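Myosin regulatory light chain (PDB 2BL0) probably binds calcium through EF-hands and serves as a light chain on the regulatory domain of a Physarum myosin II. Local coordinates at residues Gln6-Phe14 and Glu26-Leu34; Asp86-Glu95 and Val121-Tyr131. One frame throughout, in Å; residues are numbered along the deposited sequence. Where two conformers were deposited one is given.

Interaction 1: residues Gln6-Phe14 and Glu26-Leu34; sequences QIQECFQIF and ELGSALRSL
The ring of F14 lies with one face against A30: CB of A30 sits 4.0 Å from the ring centroid of F14 and 8° off the ring normal, close enough to the axis for a CH-pi contact over the middle of the ring. A chi1 of -84° sets CG of F14 anti to its own carbonyl carbon and leans the ring out over the second helix. At the ring edge, near its plane, comes OG of S33, at 3.6 Å from CZ of F14; in one of two conformers OE1 of E26 also approaches the edge.

Such a pairing is that of the entering and exiting helices of an EF-hand, the two arms of a helix-loop-helix unit joined by the calcium loop. The axes of 6-14 and 27-33 approach to 10.3 Å at 142°, so the arms run roughly antiparallel. F14 closes the contact at the loop end.

Toward the other end the packing is apolar. CD1 of L34 reaches CB of C10 at 3.7 Å and also touches CA and CG1 of I7, whose side chain stands about perpendicular to that of L34. SG of C10 points across to CG of L34, at 3.8 Å.

No hydrogen bond joins the two segments, and the hydroxyl of S33 turns back within 26-34: OG of S33 donates to O of S29 at 2.7 Å, from the carbonyl face opposite the one met by N of S33. Helix 57-64 adds F60 beside I7 and A30, while an aromatic side chain of another protein chain packs on C10.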
loop_
_atom_site.group_PDB
_atom_site.type_symbol
_atom_site.label_atom_id
_atom_site.label_comp_id
_atom_site.label_asym_id
_atom_site.label_seq_id
_atom_site.Cartn_x
_atom_site.Cartn_y
_atom_site.Cartn_z
ATOM N N GLN B 6 9.671 1.513 -4.361
ATOM C CA GLN B 6 9.313 0.311 -3.618
ATOM C C GLN B 6 10.233 0.133 -2.420
ATOM O O GLN B 6 9.795 -0.304 -1.368
ATOM C CB GLN B 6 9.363 -0.933 -4.500
ATOM C CG GLN B 6 8.185 -1.073 -5.464
ATOM C CD GLN B 6 8.373 -2.213 -6.438
ATOM O OE1 GLN B 6 9.415 -2.313 -7.072
ATOM N NE2 GLN B 6 7.357 -3.061 -6.578
ATOM N N ILE B 7 11.516 0.454 -2.586
ATOM C CA ILE B 7 12.459 0.374 -1.469
ATOM C C ILE B 7 12.085 1.388 -0.379
ATOM O O ILE B 7 12.054 1.048 0.805
ATOM C CB ILE B 7 13.936 0.556 -1.946
ATOM C CG1 ILE B 7 14.359 -0.614 -2.837
ATOM C CG2 ILE B 7 14.857 0.606 -0.772
ATOM C CD1 ILE B 7 15.615 -0.352 -3.672
ATOM N N GLN B 8 11.772 2.619 -0.773
ATOM C CA GLN B 8 11.338 3.622 0.208
ATOM C C GLN B 8 10.064 3.198 0.947
ATOM O O GLN B 8 9.953 3.346 2.157
ATOM C CB GLN B 8 11.107 4.974 -0.467
ATOM C CG GLN B 8 10.585 6.051 0.483
ATOM C CD GLN B 8 10.439 7.393 -0.200
ATOM O OE1 GLN B 8 10.913 8.407 0.306
ATOM N NE2 GLN B 8 9.785 7.400 -1.342
ATOM N N GLU B 9 9.098 2.678 0.203
ATOM C CA GLU B 9 7.828 2.250 0.761
ATOM C C GLU B 9 8.041 1.177 1.807
ATOM O O GLU B 9 7.434 1.193 2.877
ATOM C CB GLU B 9 6.941 1.689 -0.361
ATOM C CG GLU B 9 5.567 1.203 0.073
ATOM C CD GLU B 9 4.740 0.648 -1.071
ATOM O OE1 GLU B 9 5.276 -0.102 -1.913
ATOM O OE2 GLU B 9 3.548 0.979 -1.132
ATOM N N CYS B 10 8.875 0.206 1.458
ATOM C CA CYS B 10 9.198 -0.867 2.365
ATOM C C CYS B 10 9.842 -0.333 3.626
ATOM O O CYS B 10 9.405 -0.678 4.717
ATOM C CB CYS B 10 10.099 -1.892 1.676
ATOM S SG CYS B 10 10.796 -3.166 2.780
ATOM N N PHE B 11 10.838 0.542 3.482
ATOM C CA PHE B 11 11.524 1.116 4.632
ATOM C C PHE B 11 10.534 1.825 5.554
ATOM O O PHE B 11 10.565 1.631 6.764
ATOM C CB PHE B 11 12.624 2.077 4.189
ATOM C CG PHE B 11 13.427 2.644 5.333
ATOM C CD1 PHE B 11 14.584 1.993 5.787
ATOM C CD2 PHE B 11 13.043 3.815 5.941
ATOM C CE1 PHE B 11 15.314 2.500 6.842
ATOM C CE2 PHE B 11 13.761 4.330 6.979
ATOM C CZ PHE B 11 14.902 3.684 7.435
ATOM N N GLN B 12 9.651 2.618 4.970
ATOM C CA GLN B 12 8.687 3.381 5.748
ATOM C C GLN B 12 7.743 2.465 6.524
ATOM O O GLN B 12 7.317 2.797 7.622
ATOM C CB GLN B 12 7.884 4.328 4.847
ATOM C CG GLN B 12 8.742 5.415 4.263
ATOM C CD GLN B 12 7.991 6.380 3.375
ATOM O OE1 GLN B 12 8.400 7.528 3.252
ATOM N NE2 GLN B 12 6.904 5.928 2.755
ATOM N N ILE B 13 7.413 1.310 5.955
ATOM C CA ILE B 13 6.560 0.342 6.637
ATOM C C ILE B 13 7.260 -0.233 7.872
ATOM O O ILE B 13 6.635 -0.383 8.916
ATOM C CB ILE B 13 6.082 -0.759 5.647
ATOM C CG1 ILE B 13 4.993 -0.194 4.720
ATOM C CG2 ILE B 13 5.540 -1.973 6.372
ATOM C CD1 ILE B 13 4.747 -1.039 3.519
ATOM N N PHE B 14 8.557 -0.515 7.754
ATOM C CA PHE B 14 9.362 -0.989 8.868
ATOM C C PHE B 14 9.622 0.099 9.912
ATOM O O PHE B 14 9.767 -0.208 11.091
ATOM C CB PHE B 14 10.688 -1.572 8.379
ATOM C CG PHE B 14 10.591 -3.004 7.940
ATOM C CD1 PHE B 14 10.120 -3.342 6.683
ATOM C CD2 PHE B 14 10.970 -4.021 8.800
ATOM C CE1 PHE B 14 10.005 -4.684 6.288
ATOM C CE2 PHE B 14 10.854 -5.336 8.431
ATOM C CZ PHE B 14 10.376 -5.683 7.179
ATOM N N GLU B 26 16.070 -5.923 12.114
ATOM C CA GLU B 26 15.102 -6.057 11.045
ATOM C C GLU B 26 15.658 -5.957 9.624
ATOM O O GLU B 26 14.900 -6.040 8.677
ATOM C CB GLU B 26 14.024 -4.988 11.203
ATOM C CG GLU B 26 13.284 -5.026 12.529
ATOM C CD GLU B 26 12.339 -6.201 12.642
ATOM O OE1 GLU B 26 12.020 -6.810 11.605
ATOM O OE2 GLU B 26 11.905 -6.508 13.781
ATOM N N LEU B 27 16.963 -5.792 9.460
ATOM C CA LEU B 27 17.541 -5.661 8.130
ATOM C C LEU B 27 17.259 -6.890 7.286
ATOM O O LEU B 27 16.855 -6.769 6.157
ATOM C CB LEU B 27 19.057 -5.404 8.222
ATOM C CG LEU B 27 19.815 -5.239 6.891
ATOM C CD1 LEU B 27 19.263 -4.109 6.022
ATOM C CD2 LEU B 27 21.293 -5.025 7.149
ATOM N N GLY B 28 17.469 -8.082 7.835
ATOM C CA GLY B 28 17.174 -9.297 7.105
ATOM C C GLY B 28 15.735 -9.337 6.618
ATOM O O GLY B 28 15.481 -9.593 5.442
ATOM N N SER B 29 14.796 -9.071 7.522
ATOM C CA SER B 29 13.363 -9.071 7.202
ATOM C C SER B 29 13.014 -8.094 6.094
ATOM O O SER B 29 12.254 -8.411 5.192
ATOM C CB SER B 29 12.544 -8.750 8.456
ATOM O OG SER B 29 12.696 -9.806 9.384
ATOM N N ALA B 30 13.611 -6.909 6.158
ATOM C CA ALA B 30 13.372 -5.859 5.167
ATOM C C ALA B 30 13.934 -6.239 3.789
ATOM O O ALA B 30 13.255 -6.050 2.768
ATOM C CB ALA B 30 13.950 -4.527 5.670
ATOM N N LEU B 31 15.155 -6.776 3.744
ATOM C CA LEU B 31 15.742 -7.269 2.489
ATOM C C LEU B 31 14.893 -8.378 1.889
ATOM O O LEU B 31 14.552 -8.372 0.690
ATOM C CB LEU B 31 17.170 -7.780 2.713
ATOM C CG LEU B 31 18.195 -6.727 3.067
ATOM C CD1 LEU B 31 19.415 -7.414 3.615
ATOM C CD2 LEU B 31 18.530 -5.853 1.863
ATOM N N ARG B 32 14.518 -9.328 2.739
ATOM C CA ARG B 32 13.708 -10.455 2.326
ATOM C C ARG B 32 12.323 -10.028 1.812
ATOM O O ARG B 32 11.802 -10.622 0.875
ATOM C CB ARG B 32 13.569 -11.425 3.485
ATOM C CG ARG B 32 14.843 -12.173 3.756
ATOM C CD ARG B 32 14.898 -12.855 5.112
ATOM N NE ARG B 32 16.223 -13.436 5.299
ATOM C CZ ARG B 32 16.907 -13.459 6.437
ATOM N NH1 ARG B 32 16.409 -12.953 7.572
ATOM N NH2 ARG B 32 18.119 -13.974 6.436
ATOM N N SER B 33 11.764 -8.982 2.422
ATOM C CA SER B 33 10.469 -8.451 2.037
ATOM C C SER B 33 10.451 -8.049 0.570
ATOM O O SER B 33 9.403 -8.149 -0.074
ATOM C CB SER B 33 10.071 -7.250 2.914
ATOM O OG SER B 33 9.796 -7.665 4.249
ATOM N N LEU B 34 11.599 -7.589 0.071
ATOM C CA LEU B 34 11.778 -7.103 -1.292
ATOM C C LEU B 34 12.486 -8.100 -2.245
ATOM O O LEU B 34 12.991 -7.721 -3.308
ATOM C CB LEU B 34 12.531 -5.777 -1.273
ATOM C CG LEU B 34 11.760 -4.613 -0.623
ATOM C CD1 LEU B 34 12.583 -3.356 -0.705
ATOM C CD2 LEU B 34 10.416 -4.410 -1.269
#

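Interaction 2: residues Asp86-Glu95 and Val121-Tyr131; sequences DKEGNGTIQE and VSVSGDGAINY
OH of Y131 donates to OD2 of D86 at 2.6 Å, meeting the carboxylate on its anti side, while N of G91 reaches the same oxygen from the syn side at 3.0 Å. Ring and carboxylate planes stand 79° apart, and a chi1 of -178°, CG anti to the backbone N, turns the D86 carboxylate inward over its own loop. The other oxygen, OD1, takes N of G89 in an Asx motif. D86 is thus a shared acceptor; with an alanine here, the Y131 hydroxyl and the G91 amide would probably lose their common partner, and the loop would be less firmly held.

Backbone bonds tie the strands 92-94 and 128-130 together. I93 and I129 form the hydrogen-bonded antiparallel pair, N of I129 to O of I93 being the shorter link at 2.8 Å and 167°. N of Y131 and N of E95 extend the ladder to O of G91 and O of G127.

Beyond it, Q94 bends at chi2 so that NE2 of Q94 donates to O of D126 in the carbonyl plane, a bond modelled rather short at 2.6 Å.

Apolar contact comes from I93 and I129, lying side by side with CG2 of I93 tight against CD1 of I129 at 3.4 Å; L98 touches both. The F82 ring meets that of Y131 with their planes nearly parallel.

Two loops joined by a short antiparallel ladder are characteristic of a paired EF-hand lobe; D86, N90 and T92 belong to its inferred calcium site.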
loop_
_atom_site.group_PDB
_atom_site.type_symbol
_atom_site.label_atom_id
_atom_site.label_comp_id
_atom_site.label_asym_id
_atom_site.label_seq_id
_atom_site.Cartn_x
_atom_site.Cartn_y
_atom_site.Cartn_z
ATOM N N ASP B 86 16.638 -37.231 -1.330
ATOM C CA ASP B 86 15.548 -38.020 -1.904
ATOM C C ASP B 86 15.906 -39.513 -1.935
ATOM O O ASP B 86 16.608 -39.961 -2.839
ATOM C CB ASP B 86 15.245 -37.485 -3.314
ATOM C CG ASP B 86 14.097 -38.193 -3.988
ATOM O OD1 ASP B 86 13.627 -39.235 -3.466
ATOM O OD2 ASP B 86 13.614 -37.778 -5.072
ATOM N N LYS B 87 15.410 -40.269 -0.953
ATOM C CA LYS B 87 15.744 -41.692 -0.803
ATOM C C LYS B 87 15.155 -42.618 -1.864
ATOM O O LYS B 87 15.772 -43.624 -2.228
ATOM C CB LYS B 87 15.300 -42.220 0.579
ATOM C CG LYS B 87 15.657 -41.373 1.784
ATOM C CD LYS B 87 15.292 -42.132 3.078
ATOM C CE LYS B 87 15.774 -41.424 4.333
ATOM N NZ LYS B 87 15.772 -42.355 5.510
ATOM N N GLU B 88 13.963 -42.294 -2.356
ATOM C CA GLU B 88 13.212 -43.195 -3.231
ATOM C C GLU B 88 13.378 -42.878 -4.720
ATOM O O GLU B 88 13.022 -43.694 -5.590
ATOM C CB GLU B 88 11.725 -43.160 -2.860
ATOM C CG GLU B 88 11.427 -43.430 -1.392
ATOM C CD GLU B 88 11.538 -42.203 -0.495
ATOM O OE1 GLU B 88 11.515 -41.038 -0.987
ATOM O OE2 GLU B 88 11.650 -42.403 0.735
ATOM N N GLY B 89 13.922 -41.699 -5.016
ATOM C CA GLY B 89 14.010 -41.215 -6.387
ATOM C C GLY B 89 12.666 -40.874 -7.015
ATOM O O GLY B 89 12.540 -40.889 -8.244
ATOM N N ASN B 90 11.679 -40.518 -6.184
ATOM C CA ASN B 90 10.327 -40.220 -6.665
ATOM C C ASN B 90 9.926 -38.753 -6.537
ATOM O O ASN B 90 8.770 -38.436 -6.759
ATOM C CB ASN B 90 9.277 -41.074 -5.944
ATOM C CG ASN B 90 9.361 -42.540 -6.295
ATOM O OD1 ASN B 90 9.665 -42.906 -7.426
ATOM N ND2 ASN B 90 9.075 -43.397 -5.316
ATOM N N GLY B 91 10.879 -37.883 -6.208
ATOM C CA GLY B 91 10.646 -36.454 -6.114
ATOM C C GLY B 91 10.012 -36.030 -4.802
ATOM O O GLY B 91 9.472 -34.924 -4.718
ATOM N N THR B 92 10.031 -36.907 -3.802
ATOM C CA THR B 92 9.419 -36.597 -2.510
ATOM C C THR B 92 10.430 -36.664 -1.369
ATOM O O THR B 92 11.508 -37.268 -1.487
ATOM C CB THR B 92 8.189 -37.513 -2.191
ATOM O OG1 THR B 92 8.608 -38.863 -1.950
ATOM C CG2 THR B 92 7.228 -37.600 -3.368
ATOM N N ILE B 93 10.072 -35.995 -0.288
ATOM C CA ILE B 93 10.715 -36.118 0.999
ATOM C C ILE B 93 9.581 -36.202 2.037
ATOM O O ILE B 93 8.483 -35.692 1.813
ATOM C CB ILE B 93 11.640 -34.899 1.226
ATOM C CG1 ILE B 93 12.618 -35.166 2.379
ATOM C CG2 ILE B 93 10.835 -33.604 1.359
ATOM C CD1 ILE B 93 12.750 -34.093 3.359
ATOM N N GLN B 94 9.820 -36.886 3.140
ATOM C CA GLN B 94 8.822 -36.918 4.208
ATOM C C GLN B 94 8.749 -35.546 4.877
ATOM O O GLN B 94 9.778 -34.960 5.220
ATOM C CB GLN B 94 9.165 -38.024 5.197
ATOM C CG GLN B 94 9.078 -39.425 4.579
ATOM C CD GLN B 94 7.691 -39.751 4.048
ATOM O OE1 GLN B 94 7.481 -39.790 2.825
ATOM N NE2 GLN B 94 6.737 -40.012 4.969
ATOM N N GLU B 95 7.542 -35.011 5.051
ATOM C CA GLU B 95 7.429 -33.722 5.739
ATOM C C GLU B 95 8.112 -33.748 7.107
ATOM O O GLU B 95 8.702 -32.760 7.511
ATOM C CB GLU B 95 6.005 -33.240 5.902
ATOM C CG GLU B 95 5.974 -31.808 6.424
ATOM C CD GLU B 95 4.582 -31.245 6.508
ATOM O OE1 GLU B 95 4.069 -31.066 7.628
ATOM O OE2 GLU B 95 4.014 -30.966 5.440
ATOM N N VAL B 121 1.471 -26.517 2.261
ATOM C CA VAL B 121 2.145 -27.680 1.711
ATOM C C VAL B 121 1.294 -28.947 1.794
ATOM O O VAL B 121 0.906 -29.394 2.878
ATOM C CB VAL B 121 3.481 -27.900 2.435
ATOM C CG1 VAL B 121 4.101 -29.230 2.054
ATOM C CG2 VAL B 121 4.407 -26.756 2.127
ATOM N N SER B 122 1.033 -29.527 0.625
ATOM C CA SER B 122 0.222 -30.723 0.501
ATOM C C SER B 122 0.992 -31.958 0.953
ATOM O O SER B 122 2.079 -32.220 0.428
ATOM C CB SER B 122 -0.182 -30.905 -0.964
ATOM O OG SER B 122 -1.178 -31.899 -1.062
ATOM N N VAL B 123 0.442 -32.701 1.912
ATOM C CA VAL B 123 1.073 -33.924 2.421
ATOM C C VAL B 123 0.234 -35.140 2.022
ATOM O O VAL B 123 -0.975 -35.151 2.223
ATOM C CB VAL B 123 1.189 -33.908 3.970
ATOM C CG1 VAL B 123 1.905 -35.147 4.482
ATOM C CG2 VAL B 123 1.890 -32.669 4.448
ATOM N N SER B 124 0.886 -36.177 1.504
ATOM C CA SER B 124 0.193 -37.388 1.057
ATOM C C SER B 124 -0.223 -38.228 2.256
ATOM O O SER B 124 0.098 -37.901 3.402
ATOM C CB SER B 124 1.098 -38.225 0.166
ATOM O OG SER B 124 2.081 -38.912 0.925
ATOM N N GLY B 125 -0.909 -39.331 1.974
ATOM C CA GLY B 125 -1.299 -40.281 2.997
ATOM C C GLY B 125 -0.158 -41.108 3.574
ATOM O O GLY B 125 -0.380 -41.890 4.493
ATOM N N ASP B 126 1.046 -40.985 3.029
ATOM C CA ASP B 126 2.217 -41.617 3.630
ATOM C C ASP B 126 3.177 -40.554 4.166
ATOM O O ASP B 126 4.329 -40.844 4.476
ATOM C CB ASP B 126 2.907 -42.537 2.626
ATOM C CG ASP B 126 3.918 -43.483 3.280
ATOM O OD1 ASP B 126 3.716 -43.877 4.459
ATOM O OD2 ASP B 126 4.944 -43.886 2.688
ATOM N N GLY B 127 2.691 -39.322 4.270
ATOM C CA GLY B 127 3.456 -38.253 4.881
ATOM C C GLY B 127 4.491 -37.620 3.976
ATOM O O GLY B 127 5.380 -36.938 4.475
ATOM N N ALA B 128 4.359 -37.828 2.667
ATOM C CA ALA B 128 5.331 -37.353 1.675
ATOM C C ALA B 128 4.915 -36.004 1.093
ATOM O O ALA B 128 3.732 -35.733 0.904
ATOM C CB ALA B 128 5.464 -38.371 0.526
ATOM N N ILE B 129 5.904 -35.178 0.775
ATOM C CA ILE B 129 5.670 -33.913 0.085
ATOM C C ILE B 129 6.522 -33.883 -1.169
ATOM O O ILE B 129 7.597 -34.467 -1.212
ATOM C CB ILE B 129 5.965 -32.684 0.980
ATOM C CG1 ILE B 129 7.442 -32.605 1.360
ATOM C CG2 ILE B 129 5.112 -32.726 2.233
ATOM C CD1 ILE B 129 8.222 -31.612 0.568
ATOM N N ASN B 130 6.036 -33.199 -2.187
ATOM C CA ASN B 130 6.785 -33.060 -3.426
ATOM C C ASN B 130 7.686 -31.855 -3.281
ATOM O O ASN B 130 7.200 -30.716 -3.201
ATOM C CB ASN B 130 5.822 -32.893 -4.605
ATOM C CG ASN B 130 6.535 -32.786 -5.937
ATOM O OD1 ASN B 130 7.154 -31.774 -6.219
ATOM N ND2 ASN B 130 6.418 -33.829 -6.784
ATOM N N TYR B 131 8.999 -32.091 -3.247
ATOM C CA TYR B 131 9.924 -31.028 -2.902
ATOM C C TYR B 131 10.105 -30.017 -4.023
ATOM O O TYR B 131 10.335 -28.872 -3.740
ATOM C CB TYR B 131 11.270 -31.557 -2.364
ATOM C CG TYR B 131 12.003 -32.527 -3.246
ATOM C CD1 TYR B 131 12.593 -32.118 -4.429
ATOM C CD2 TYR B 131 12.122 -33.865 -2.888
ATOM C CE1 TYR B 131 13.287 -33.024 -5.250
ATOM C CE2 TYR B 131 12.804 -34.781 -3.696
ATOM C CZ TYR B 131 13.389 -34.345 -4.875
ATOM O OH TYR B 131 14.054 -35.243 -5.673
HETATM O O HOH W 1 9.772 -33.013 -6.497
#

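Interactions 1 and 2 belong to different EF-hand regions on opposite sides of the chain's centre, their centres 34 Å apart and their nearest atoms about 18 Å apart, so neither touches the other. Along the chain they follow in series. They sample different parts of the EF-hand design: 6-14 with 26-34 joins the two helices of one hand, whereas 86-95 with 121-131 joins the loops of two hands. The relation to metal differs too. The F14 side chain in interaction 1 lies about 8 Å from the bound calcium ion, which D15, D17, D19 and K21 hold; interaction 2 contains residues of a second, inferred site.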